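Local coordinates for protein salt-tolerant glutaminase (Micrococcus luteus, PDB 3IHB) that probably hydrolyses L-glutamine to L-glutamate and ammonium, at residues 59-64 with 196-201. Residues are numbered along the deposited sequence; the frame is centred on the assembly and turned at random.
Sequences EFTIQS and AVLVTV. With GLU (glutamic acid), chain C.
A two-stranded antiparallel ribbon joins Phe60 and Thr61 to Leu198 and Val199 on the way into the L-glutamate pocket of the glutaminase domain. Phe60 and Val199 form its hydrogen-bonded pair: Phe60 N donates to Val199 O at 2.9 Å, and Val199 N returns an almost straight bond to Phe60 O (N-H...O 172°). Two residues on, Ile62 N reaches Val197 O at 3.0 Å, close to the line of that carbonyl. With CG set between the backbone N and the carbonyl carbon (chi1 55°), the Phe60 ring leans across to the partner strand, one face over Val199 O, which stands 3.5 Å above the ring plane toward the rim. Val199 CG2 touches both Phe60 CE1 and Ile62 CB, the latter at 3.7 Å; Leu204 of helix 201-212 also packs on Phe60 and Ile62. Thr61 and Leu198, the non-hydrogen-bonded pair, share the other face of the ribbon, where Leu198 CD2 lies against the Thr61 backbone and Thr61 CG2 rests on Ala196 O. Beyond strand 60-61 comes Ser64 of the L-glutamate site, its OG hydrogen-bonded to Lys67 NZ, consistent with the Ser-x-x-Lys motif of the beta-lactamase clan. Gln63 turns its amide back along the ribbon, bent at chi2 (-61°), and NE2 donates to Thr61 OG1 at 2.9 Å with the hydroxyl oxygen in the amide plane. That bond would fix the flip of the amide and leave OE1 facing the bound glutamate, whose amino N is modelled 2.5 Å from Gln63 OE1, a hydrogen bond of doubtfully short length. At the far end, Glu59 CG packs against Thr200 CG2 at 3.5 Å, while Thr200 takes the N-cap position of helix 201-212, its OG1 accepting a weak hydrogen bond from Lys202 N.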
# COMPACT_ATOMS: atom_id res chain seq x y z
N GLU A 59 25.62 17.00 -2.34
CA GLU A 59 24.46 17.87 -2.41
C GLU A 59 24.09 18.24 -3.84
O GLU A 59 24.95 18.36 -4.71
CB GLU A 59 24.69 19.15 -1.61
CG GLU A 59 24.82 18.96 -0.10
CD GLU A 59 24.81 20.30 0.63
OE1 GLU A 59 25.30 21.29 0.05
OE2 GLU A 59 24.32 20.36 1.79
N PHE A 60 22.80 18.43 -4.08
CA PHE A 60 22.31 18.82 -5.40
C PHE A 60 20.97 19.49 -5.15
O PHE A 60 20.34 19.25 -4.13
CB PHE A 60 22.14 17.58 -6.30
CG PHE A 60 21.27 16.52 -5.70
CD1 PHE A 60 19.88 16.64 -5.75
CD2 PHE A 60 21.83 15.46 -5.00
CE1 PHE A 60 19.06 15.71 -5.10
CE2 PHE A 60 21.04 14.53 -4.34
CZ PHE A 60 19.64 14.66 -4.39
N THR A 61 20.55 20.36 -6.06
CA THR A 61 19.27 21.03 -5.91
C THR A 61 18.17 19.98 -6.02
O THR A 61 18.19 19.12 -6.92
CB THR A 61 19.12 22.15 -6.97
OG1 THR A 61 19.34 21.62 -8.28
CG2 THR A 61 20.16 23.24 -6.71
N ILE A 62 17.21 20.03 -5.10
CA ILE A 62 16.13 19.06 -5.05
C ILE A 62 15.08 19.23 -6.15
O ILE A 62 14.39 18.28 -6.51
CB ILE A 62 15.45 19.11 -3.66
CG1 ILE A 62 14.46 17.95 -3.52
CG2 ILE A 62 14.79 20.45 -3.45
CD1 ILE A 62 13.90 17.78 -2.11
N GLN A 63 14.97 20.43 -6.69
CA GLN A 63 14.02 20.69 -7.76
C GLN A 63 12.63 20.10 -7.49
O GLN A 63 12.10 20.24 -6.39
CB GLN A 63 14.59 20.17 -9.07
CG GLN A 63 15.93 20.79 -9.47
CD GLN A 63 15.88 22.31 -9.66
OE1 GLN A 63 14.92 22.84 -10.20
NE2 GLN A 63 16.94 23.00 -9.24
N SER A 64 12.05 19.43 -8.48
CA SER A 64 10.71 18.84 -8.37
C SER A 64 10.46 18.02 -7.13
O SER A 64 9.35 18.00 -6.61
CB SER A 64 10.36 17.99 -9.59
OG SER A 64 9.74 18.76 -10.61
N ALA A 196 15.78 25.28 -5.62
CA ALA A 196 17.22 25.39 -5.45
C ALA A 196 17.75 24.96 -4.09
O ALA A 196 18.96 25.03 -3.84
CB ALA A 196 17.67 26.82 -5.75
N VAL A 197 16.87 24.52 -3.21
CA VAL A 197 17.30 24.07 -1.90
C VAL A 197 18.20 22.86 -2.10
O VAL A 197 17.87 21.96 -2.88
CB VAL A 197 16.10 23.70 -1.01
CG1 VAL A 197 16.58 23.10 0.29
CG2 VAL A 197 15.27 24.95 -0.74
N LEU A 198 19.33 22.84 -1.40
CA LEU A 198 20.31 21.75 -1.51
C LEU A 198 20.12 20.60 -0.54
O LEU A 198 19.97 20.80 0.67
CB LEU A 198 21.71 22.32 -1.35
CG LEU A 198 22.11 23.30 -2.45
CD1 LEU A 198 23.17 24.26 -1.93
CD2 LEU A 198 22.60 22.53 -3.67
N VAL A 199 20.14 19.38 -1.07
CA VAL A 199 19.97 18.17 -0.27
C VAL A 199 20.89 17.07 -0.81
O VAL A 199 21.39 17.14 -1.94
CB VAL A 199 18.51 17.64 -0.34
CG1 VAL A 199 17.55 18.65 0.25
CG2 VAL A 199 18.13 17.35 -1.80
N THR A 200 21.10 16.04 -0.00
CA THR A 200 21.92 14.91 -0.42
C THR A 200 20.99 13.69 -0.56
O THR A 200 19.83 13.73 -0.16
CB THR A 200 22.99 14.55 0.63
OG1 THR A 200 22.35 14.13 1.83
CG2 THR A 200 23.89 15.75 0.91
N VAL A 201 21.51 12.62 -1.13
CA VAL A 201 20.72 11.41 -1.29
C VAL A 201 20.19 10.96 0.08
O VAL A 201 19.11 10.38 0.18
CB VAL A 201 21.58 10.27 -1.87
CG1 VAL A 201 20.74 9.05 -2.10
CG2 VAL A 201 22.23 10.72 -3.15
N GLU C . 12.96 23.74 -11.55
CA GLU C . 12.34 23.11 -12.74
C GLU C . 11.26 23.98 -13.34
O GLU C . 10.89 23.77 -14.48
CB GLU C . 11.72 21.75 -12.40
CG GLU C . 12.71 20.61 -12.40
CD GLU C . 12.06 19.24 -12.20
OE1 GLU C . 11.12 18.88 -12.95
OE2 GLU C . 12.51 18.51 -11.30
O HOH W 1 21.58 22.35 2.48